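Local coordinates for phosphate-binding protein PstS (Borrelia burgdorferi, PDB 4N13) that binds inorganic phosphate with micromolar affinity as the solute-binding lipoprotein of the PstSACB ABC importer, at residues E11-G17 and N38-Y44; G55-K59 and I227-N231; M29-Y33 and Q241-M246. All blocks are in the same frame, centred on the assembly; numbering follows the deposited sequence.

Contact 1: E11-G17 and N38-Y44; sequences EKIVSIG and NNTKVTY
Two parallel strands, 12-17 and 40-44, have segment axes 4.5 Å apart at closest approach and 13° between directions, with K12 paired to T40, I13 to K41, V14 to V42, S15 to T43 and I16 to Y44. Even-numbered residues of 11-17 donate and accept across the gap: K12 N to N39 O (3.0 Å), K41 N to K12 O (2.7 Å), V14 N to K41 O (2.8 Å), T43 N to V14 O (3.1 Å) and I16 N to T43 O (2.9 Å). The backbone pairing continues from I16 to D45; a water also donates to I16 O (2.8 Å) and hydrogen-bonds S15 OG (2.8 Å) and T43 OG1 (2.7 Å), on the face of I13 and K41. On the other face I16 (mt) sets CD1 3.5 Å from V42 CG1 and CG2 3.5 Å from Y44 CD1, at the ring edge. Y44 OH is hydrogen-bonded to S19 O, S19 being a probable phosphate ligand by similarity. Odd residues pair on the strand's other side: S15 with K62, G17 with I63 and I65; I13 O takes K62 NZ. In this beta-alpha-beta unit helix 23-36 covers V42 and Y44, helix 237-246 covers V14 and I16, and strand 63-66 flanks strand 12-18.

Contact 2: G55-K59 and I227-N231; sequences GLFNK and IIVTN
K59, at positive phi (67°, psi 20°), is the C-prime residue of a Schellman motif, and the helix end it closes lies against the end of a strand 168 residues further on. K59 N bonds to L56 O at 3.0 Å, and I60 N reaches back to G55 O; N58 is the first residue to leave helical angles. Residues 227-230 are extended, and the contact uses L56, F57 and K59 against V229 to N231, the nearest CA atoms being those of F57 and N231, 7.2 Å apart. L56 (chi1 t, chi2 p) points at the strand: its CD2 lies 3.7 Å from V229 O, 3.8 Å from V229 CG1 and 3.8 Å from T230 C, while its CG is 4.1 Å from N231 CB. V229 (t) points back toward the helix. The side-chain end of N231 (chi1 t) lies near the F57 ring and the K59 side chain. The contact is small, 229 Å², and made by van der Waals packing. It packs the last turn of helix 49-57 on the C-terminal end of strand 223-230, an inner strand between 63-66 and 80-93; V229 faces helix 49-57, and its neighbour I228 packs on helix 237-246.

Contact 3: M29-Y33 and Q241-M246; sequences MILRY and QFIDFM
Y33, M29 and F245 bury the most surface here, 107, 84 and 82 Å², where helices 23-36 and 237-246 cross at 109° with segment axes 10.6 Å apart. Y33 (chi1 t, chi2 64°) points at the other helix, between F242 and F245. The edge of F242 (chi1 t) meets the Y33 face in an offset edge-to-face pair, centroids 5.7 Å apart and planes at 75°, with Y33 CD2 3.7 Å from F242 CD1. Y33 CB sits over the F245 ring in a CH-pi contact, 4.0 Å from its centroid, and Y33 CD1 is 3.6 Å from F245 CB. F245 (chi1 t) reaches the turn before, its CE2 lying 3.4 Å from M29 O and 4.0 Å from M29 CB. M29 (mtt) also places CB 4.0 Å from F242 CZ and SD 3.8 Å from M246 CG. I30 CG1 adds a further 4.0 Å contact to F242 CZ. The three rings form an aromatic cluster. Y33 OH lies 3.3 Å from Q241 CB, but is hydrogen-bonded with ND2 of N37, just past the end of helix 23-36. With aromatic rings and methionines filling the crossing, the helices are held by shape and dispersion, and the tyrosine hydroxyl is satisfied within its own neighbourhood.

In the fold
All three contacts lie on the same side of the chain's centre, in one lobe of this class II binding protein. Contacts 1 and 3 are closest, about 10 Å between centres, and touch where I16 CD1 meets F242 CE2 (3.5 Å) and V42 O meets I30 CG2 (3.4 Å); they interlock along the chain, since helix 23-36 connects the two strands of contact 1. Contact 2 follows contact 1 in sequence, about 14 Å away between centres without touching, and is nested within the loop closed by contact 3, about 17 Å away between centres, which it meets through I228 and I243. Contacts 1 and 2 share the mixed sheet, and helix 237-246, following strand 223-230, packs back on the N-terminal unit, so late chain completes the early lobe.

Contact 1: E11-G17 and N38-Y44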
loop_
_atom_site.group_PDB
_atom_site.type_symbol
_atom_site.label_atom_id
_atom_site.label_comp_id
_atom_site.label_asym_id
_atom_site.label_seq_id
_atom_site.Cartn_x
_atom_site.Cartn_y
_atom_site.Cartn_z
ATOM N N GLU A 11 -14.467 -31.715 10.430
ATOM C CA GLU A 11 -13.632 -30.691 9.798
ATOM C C GLU A 11 -14.141 -29.286 10.143
ATOM O O GLU A 11 -15.342 -29.038 10.151
ATOM C CB GLU A 11 -13.642 -30.882 8.278
ATOM C CG GLU A 11 -12.636 -30.038 7.499
ATOM C CD GLU A 11 -11.260 -30.660 7.457
ATOM O OE1 GLU A 11 -11.098 -31.785 7.975
ATOM O OE2 GLU A 11 -10.335 -30.017 6.912
ATOM N N LYS A 12 -13.225 -28.360 10.403
ATOM C CA LYS A 12 -13.589 -26.978 10.663
ATOM C C LYS A 12 -13.528 -26.172 9.371
ATOM O O LYS A 12 -12.787 -26.523 8.454
ATOM C CB LYS A 12 -12.650 -26.370 11.687
ATOM C CG LYS A 12 -12.553 -27.166 12.973
ATOM C CD LYS A 12 -13.820 -27.056 13.797
ATOM C CE LYS A 12 -13.769 -28.033 14.963
ATOM N NZ LYS A 12 -14.711 -27.688 16.056
ATOM N N ILE A 13 -14.310 -25.101 9.294
ATOM C CA ILE A 13 -14.343 -24.267 8.104
ATOM C C ILE A 13 -14.074 -22.817 8.474
ATOM O O ILE A 13 -14.701 -22.269 9.372
ATOM C CB ILE A 13 -15.701 -24.387 7.389
ATOM C CG1 ILE A 13 -15.907 -25.840 6.922
ATOM C CG2 ILE A 13 -15.774 -23.427 6.213
ATOM C CD1 ILE A 13 -17.247 -26.120 6.302
ATOM N N VAL A 14 -13.124 -22.202 7.778
ATOM C CA VAL A 14 -12.810 -20.805 7.965
ATOM C C VAL A 14 -12.906 -20.109 6.612
ATOM O O VAL A 14 -11.998 -20.210 5.770
ATOM C CB VAL A 14 -11.410 -20.612 8.584
ATOM C CG1 VAL A 14 -11.048 -19.118 8.678
ATOM C CG2 VAL A 14 -11.343 -21.291 9.941
ATOM N N SER A 15 -14.015 -19.405 6.406
ATOM C CA SER A 15 -14.245 -18.668 5.167
ATOM C C SER A 15 -13.707 -17.239 5.335
ATOM O O SER A 15 -14.095 -16.540 6.273
ATOM C CB SER A 15 -15.734 -18.654 4.823
ATOM O OG SER A 15 -15.931 -18.105 3.539
ATOM N N ILE A 16 -12.817 -16.826 4.430
ATOM C CA ILE A 16 -12.171 -15.525 4.492
ATOM C C ILE A 16 -12.546 -14.736 3.235
ATOM O O ILE A 16 -12.682 -15.296 2.154
ATOM C CB ILE A 16 -10.654 -15.699 4.579
ATOM C CG1 ILE A 16 -10.292 -16.691 5.686
ATOM C CG2 ILE A 16 -9.947 -14.360 4.761
ATOM C CD1 ILE A 16 -8.806 -16.897 5.878
ATOM N N GLY A 17 -12.719 -13.432 3.389
ATOM C CA GLY A 17 -12.998 -12.561 2.261
ATOM C C GLY A 17 -12.200 -11.285 2.381
ATOM O O GLY A 17 -11.664 -10.987 3.436
ATOM N N ASN A 38 -4.520 -30.324 8.298
ATOM C CA ASN A 38 -5.463 -30.636 7.226
ATOM C C ASN A 38 -6.887 -30.839 7.734
ATOM O O ASN A 38 -7.764 -31.276 6.986
ATOM C CB ASN A 38 -5.006 -31.860 6.421
ATOM C CG ASN A 38 -4.868 -33.106 7.275
ATOM O OD1 ASN A 38 -5.451 -33.210 8.353
ATOM N ND2 ASN A 38 -4.083 -34.065 6.793
ATOM N N ASN A 39 -7.125 -30.480 8.989
ATOM C CA ASN A 39 -8.457 -30.601 9.580
ATOM C C ASN A 39 -9.276 -29.305 9.527
ATOM O O ASN A 39 -10.412 -29.264 10.011
ATOM C CB ASN A 39 -8.349 -31.053 11.035
ATOM C CG ASN A 39 -9.702 -31.284 11.676
ATOM O OD1 ASN A 39 -10.439 -32.188 11.281
ATOM N ND2 ASN A 39 -10.037 -30.466 12.676
ATOM N N THR A 40 -8.717 -28.254 8.935
ATOM C CA THR A 40 -9.462 -27.034 8.679
ATOM C C THR A 40 -9.497 -26.776 7.192
ATOM O O THR A 40 -8.485 -26.896 6.500
ATOM C CB THR A 40 -8.834 -25.821 9.390
ATOM O OG1 THR A 40 -8.883 -26.053 10.795
ATOM C CG2 THR A 40 -9.608 -24.543 9.121
ATOM N N LYS A 41 -10.672 -26.421 6.701
ATOM C CA LYS A 41 -10.858 -25.983 5.334
ATOM C C LYS A 41 -10.913 -24.474 5.360
ATOM O O LYS A 41 -11.790 -23.906 5.979
ATOM C CB LYS A 41 -12.176 -26.521 4.788
ATOM C CG LYS A 41 -12.565 -25.960 3.433
ATOM C CD LYS A 41 -11.540 -26.306 2.399
ATOM C CE LYS A 41 -12.075 -26.193 0.995
ATOM N NZ LYS A 41 -10.982 -26.516 0.039
ATOM N N VAL A 42 -9.959 -23.836 4.711
ATOM C CA VAL A 42 -9.880 -22.373 4.637
ATOM C C VAL A 42 -10.065 -21.970 3.185
ATOM O O VAL A 42 -9.506 -22.610 2.295
ATOM C CB VAL A 42 -8.521 -21.849 5.135
ATOM C CG1 VAL A 42 -8.539 -20.343 5.218
ATOM C CG2 VAL A 42 -8.174 -22.467 6.480
ATOM N N THR A 43 -10.872 -20.950 2.938
ATOM C CA THR A 43 -11.071 -20.436 1.589
ATOM C C THR A 43 -10.917 -18.919 1.595
ATOM O O THR A 43 -11.094 -18.270 2.639
ATOM C CB THR A 43 -12.468 -20.818 1.024
ATOM O OG1 THR A 43 -13.497 -20.235 1.825
ATOM C CG2 THR A 43 -12.685 -22.318 0.991
ATOM N N TYR A 44 -10.580 -18.352 0.443
ATOM C CA TYR A 44 -10.478 -16.900 0.272
ATOM C C TYR A 44 -11.287 -16.455 -0.929
ATOM O O TYR A 44 -11.075 -16.958 -2.028
ATOM C CB TYR A 44 -9.006 -16.463 0.107
ATOM C CG TYR A 44 -8.854 -14.957 0.186
ATOM C CD1 TYR A 44 -9.236 -14.278 1.329
ATOM C CD2 TYR A 44 -8.360 -14.210 -0.878
ATOM C CE1 TYR A 44 -9.136 -12.906 1.431
ATOM C CE2 TYR A 44 -8.259 -12.820 -0.779
ATOM C CZ TYR A 44 -8.652 -12.179 0.385
ATOM O OH TYR A 44 -8.575 -10.813 0.523
HETATM O O HOH W 1 -14.108 -17.595 1.429
#

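Contact 2: G55-K59 and I227-N231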
loop_
_atom_site.group_PDB
_atom_site.type_symbol
_atom_site.label_atom_id
_atom_site.label_comp_id
_atom_site.label_asym_id
_atom_site.label_seq_id
_atom_site.Cartn_x
_atom_site.Cartn_y
_atom_site.Cartn_z
ATOM N N GLY A 55 -19.141 -8.784 4.829
ATOM C CA GLY A 55 -19.413 -10.207 4.905
ATOM C C GLY A 55 -19.080 -10.780 6.281
ATOM O O GLY A 55 -19.764 -11.665 6.779
ATOM N N LEU A 56 -18.016 -10.288 6.900
ATOM C CA LEU A 56 -17.682 -10.642 8.276
ATOM C C LEU A 56 -18.831 -10.310 9.231
ATOM O O LEU A 56 -19.279 -11.169 10.013
ATOM C CB LEU A 56 -16.407 -9.912 8.703
ATOM C CG LEU A 56 -15.999 -10.025 10.173
ATOM C CD1 LEU A 56 -15.517 -11.435 10.492
ATOM C CD2 LEU A 56 -14.892 -9.053 10.473
ATOM N N PHE A 57 -19.356 -9.088 9.154
ATOM C CA PHE A 57 -20.416 -8.685 10.062
ATOM C C PHE A 57 -21.699 -9.475 9.826
ATOM O O PHE A 57 -22.498 -9.647 10.752
ATOM C CB PHE A 57 -20.687 -7.197 9.906
ATOM C CG PHE A 57 -19.602 -6.304 10.449
ATOM C CD1 PHE A 57 -18.691 -6.748 11.387
ATOM C CD2 PHE A 57 -19.513 -5.009 10.026
ATOM C CE1 PHE A 57 -17.721 -5.887 11.890
ATOM C CE2 PHE A 57 -18.559 -4.165 10.521
ATOM C CZ PHE A 57 -17.667 -4.604 11.447
ATOM N N ASN A 58 -21.898 -9.941 8.594
ATOM C CA ASN A 58 -23.073 -10.716 8.248
ATOM C C ASN A 58 -22.834 -12.232 8.319
ATOM O O ASN A 58 -23.647 -13.018 7.857
ATOM C CB ASN A 58 -23.615 -10.278 6.874
ATOM C CG ASN A 58 -24.289 -8.950 6.947
ATOM O OD1 ASN A 58 -25.454 -8.870 7.323
ATOM N ND2 ASN A 58 -23.567 -7.891 6.639
ATOM N N LYS A 59 -21.716 -12.643 8.930
ATOM C CA LYS A 59 -21.445 -14.061 9.219
ATOM C C LYS A 59 -21.240 -14.888 7.969
ATOM O O LYS A 59 -21.334 -16.105 8.010
ATOM C CB LYS A 59 -22.563 -14.687 10.068
ATOM C CG LYS A 59 -22.950 -13.874 11.251
ATOM C CD LYS A 59 -21.773 -13.574 12.133
ATOM C CE LYS A 59 -22.217 -12.947 13.444
ATOM N NZ LYS A 59 -21.089 -12.743 14.392
ATOM N N ILE A 227 -4.490 -5.735 6.790
ATOM C CA ILE A 227 -4.937 -6.116 8.130
ATOM C C ILE A 227 -5.875 -7.307 8.080
ATOM O O ILE A 227 -6.676 -7.489 7.153
ATOM C CB ILE A 227 -5.618 -4.940 8.894
ATOM C CG1 ILE A 227 -6.791 -4.357 8.116
ATOM C CG2 ILE A 227 -4.598 -3.875 9.238
ATOM C CD1 ILE A 227 -7.579 -3.341 8.917
ATOM N N ILE A 228 -5.752 -8.129 9.118
ATOM C CA ILE A 228 -6.630 -9.244 9.411
ATOM C C ILE A 228 -7.687 -8.717 10.367
ATOM O O ILE A 228 -7.357 -8.201 11.438
ATOM C CB ILE A 228 -5.844 -10.358 10.130
ATOM C CG1 ILE A 228 -4.743 -10.903 9.223
ATOM C CG2 ILE A 228 -6.772 -11.473 10.605
ATOM C CD1 ILE A 228 -3.666 -11.656 9.971
ATOM N N VAL A 229 -8.939 -8.855 9.979
ATOM C CA VAL A 229 -10.073 -8.316 10.722
ATOM C C VAL A 229 -10.968 -9.458 11.193
ATOM O O VAL A 229 -11.364 -10.316 10.406
ATOM C CB VAL A 229 -10.892 -7.320 9.864
ATOM C CG1 VAL A 229 -11.997 -6.663 10.689
ATOM C CG2 VAL A 229 -9.982 -6.262 9.243
ATOM N N THR A 230 -11.288 -9.432 12.481
ATOM C CA THR A 230 -12.224 -10.383 13.083
ATOM C C THR A 230 -13.239 -9.633 13.898
ATOM O O THR A 230 -13.083 -8.432 14.102
ATOM C CB THR A 230 -11.496 -11.385 13.990
ATOM O OG1 THR A 230 -10.738 -10.669 14.964
ATOM C CG2 THR A 230 -10.572 -12.275 13.192
ATOM N N ASN A 231 -14.289 -10.322 14.336
ATOM C CA ASN A 231 -15.370 -9.674 15.055
ATOM C C ASN A 231 -15.561 -10.263 16.451
ATOM O O ASN A 231 -15.108 -11.362 16.729
ATOM C CB ASN A 231 -16.654 -9.788 14.215
ATOM C CG ASN A 231 -17.750 -8.902 14.707
ATOM O OD1 ASN A 231 -17.555 -8.057 15.587
ATOM N ND2 ASN A 231 -18.925 -9.086 14.147
#

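Contact 3: M29-Y33 and Q241-M246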
loop_
_atom_site.group_PDB
_atom_site.type_symbol
_atom_site.label_atom_id
_atom_site.label_comp_id
_atom_site.label_asym_id
_atom_site.label_seq_id
_atom_site.Cartn_x
_atom_site.Cartn_y
_atom_site.Cartn_z
ATOM N N MET A 29 -0.955 -19.177 1.454
ATOM C CA MET A 29 -1.051 -19.412 2.884
ATOM C C MET A 29 -2.004 -20.555 3.192
ATOM O O MET A 29 -1.719 -21.381 4.062
ATOM C CB MET A 29 -1.490 -18.170 3.635
ATOM C CG MET A 29 -0.484 -17.069 3.750
ATOM S SD MET A 29 -1.183 -15.612 4.511
ATOM C CE MET A 29 0.295 -14.660 4.809
ATOM N N ILE A 30 -3.141 -20.598 2.499
ATOM C CA ILE A 30 -4.097 -21.682 2.683
ATOM C C ILE A 30 -3.462 -23.026 2.363
ATOM O O ILE A 30 -3.573 -23.992 3.124
ATOM C CB ILE A 30 -5.352 -21.437 1.817
ATOM C CG1 ILE A 30 -6.178 -20.299 2.424
ATOM C CG2 ILE A 30 -6.199 -22.714 1.682
ATOM C CD1 ILE A 30 -7.249 -19.737 1.525
ATOM N N LEU A 31 -2.786 -23.105 1.230
ATOM C CA LEU A 31 -2.248 -24.395 0.827
ATOM C C LEU A 31 -1.071 -24.817 1.698
ATOM O O LEU A 31 -0.925 -25.996 2.010
ATOM C CB LEU A 31 -1.892 -24.392 -0.658
ATOM C CG LEU A 31 -3.148 -24.439 -1.555
ATOM C CD1 LEU A 31 -2.853 -24.035 -2.976
ATOM C CD2 LEU A 31 -3.801 -25.811 -1.526
ATOM N N ARG A 32 -0.268 -23.865 2.148
ATOM C CA ARG A 32 0.832 -24.223 3.033
ATOM C C ARG A 32 0.367 -24.533 4.445
ATOM O O ARG A 32 0.909 -25.443 5.084
ATOM C CB ARG A 32 1.903 -23.155 2.969
ATOM C CG ARG A 32 2.525 -23.187 1.571
ATOM C CD ARG A 32 3.729 -22.335 1.415
ATOM N NE ARG A 32 4.849 -22.856 2.169
ATOM C CZ ARG A 32 6.011 -22.234 2.247
ATOM N NH1 ARG A 32 6.171 -21.074 1.623
ATOM N NH2 ARG A 32 6.996 -22.762 2.947
ATOM N N TYR A 33 -0.651 -23.829 4.933
ATOM C CA TYR A 33 -1.182 -24.164 6.254
ATOM C C TYR A 33 -1.786 -25.574 6.238
ATOM O O TYR A 33 -1.720 -26.299 7.244
ATOM C CB TYR A 33 -2.185 -23.104 6.767
ATOM C CG TYR A 33 -2.668 -23.454 8.161
ATOM C CD1 TYR A 33 -1.776 -23.489 9.220
ATOM C CD2 TYR A 33 -3.991 -23.817 8.394
ATOM C CE1 TYR A 33 -2.177 -23.874 10.497
ATOM C CE2 TYR A 33 -4.413 -24.193 9.651
ATOM C CZ TYR A 33 -3.493 -24.234 10.700
ATOM O OH TYR A 33 -3.905 -24.639 11.943
ATOM N N GLN A 241 -5.828 -20.312 14.946
ATOM C CA GLN A 241 -4.742 -21.065 14.341
ATOM C C GLN A 241 -4.324 -20.493 12.990
ATOM O O GLN A 241 -3.147 -20.364 12.704
ATOM C CB GLN A 241 -5.161 -22.511 14.131
ATOM C CG GLN A 241 -5.273 -23.337 15.417
ATOM C CD GLN A 241 -5.838 -24.722 15.147
ATOM O OE1 GLN A 241 -6.787 -24.876 14.384
ATOM N NE2 GLN A 241 -5.262 -25.726 15.768
ATOM N N PHE A 242 -5.279 -20.194 12.134
ATOM C CA PHE A 242 -4.909 -19.694 10.818
ATOM C C PHE A 242 -4.249 -18.317 10.915
ATOM O O PHE A 242 -3.276 -18.053 10.230
ATOM C CB PHE A 242 -6.091 -19.664 9.835
ATOM C CG PHE A 242 -5.665 -19.333 8.440
ATOM C CD1 PHE A 242 -4.922 -20.252 7.723
ATOM C CD2 PHE A 242 -5.927 -18.103 7.857
ATOM C CE1 PHE A 242 -4.474 -19.973 6.471
ATOM C CE2 PHE A 242 -5.488 -17.823 6.576
ATOM C CZ PHE A 242 -4.767 -18.770 5.890
ATOM N N ILE A 243 -4.782 -17.436 11.755
ATOM C CA ILE A 243 -4.186 -16.122 11.948
ATOM C C ILE A 243 -2.761 -16.246 12.485
ATOM O O ILE A 243 -1.856 -15.525 12.043
ATOM C CB ILE A 243 -5.073 -15.255 12.860
ATOM C CG1 ILE A 243 -6.401 -15.000 12.146
ATOM C CG2 ILE A 243 -4.332 -13.984 13.264
ATOM C CD1 ILE A 243 -7.420 -14.248 12.957
ATOM N N ASP A 244 -2.557 -17.175 13.409
ATOM C CA ASP A 244 -1.221 -17.439 13.934
ATOM C C ASP A 244 -0.270 -17.880 12.823
ATOM O O ASP A 244 0.898 -17.481 12.796
ATOM C CB ASP A 244 -1.303 -18.499 15.023
ATOM C CG ASP A 244 0.046 -18.887 15.559
ATOM O OD1 ASP A 244 0.676 -18.055 16.234
ATOM O OD2 ASP A 244 0.478 -20.024 15.289
ATOM N N PHE A 245 -0.761 -18.638 11.849
ATOM C CA PHE A 245 0.069 -19.000 10.701
ATOM C C PHE A 245 0.372 -17.787 9.820
ATOM O O PHE A 245 1.500 -17.600 9.360
ATOM C CB PHE A 245 -0.588 -20.109 9.877
ATOM C CG PHE A 245 0.217 -20.483 8.661
ATOM C CD1 PHE A 245 1.345 -21.292 8.778
ATOM C CD2 PHE A 245 -0.117 -20.001 7.412
ATOM C CE1 PHE A 245 2.100 -21.616 7.671
ATOM C CE2 PHE A 245 0.647 -20.324 6.306
ATOM C CZ PHE A 245 1.756 -21.137 6.439
ATOM N N MET A 246 -0.624 -16.940 9.584
ATOM C CA MET A 246 -0.449 -15.750 8.748
ATOM C C MET A 246 0.675 -14.843 9.251
ATOM O O MET A 246 1.375 -14.216 8.452
ATOM C CB MET A 246 -1.746 -14.945 8.654
ATOM C CG MET A 246 -2.860 -15.641 7.866
ATOM S SD MET A 246 -4.308 -14.577 7.678
ATOM C CE MET A 246 -3.631 -13.369 6.494
#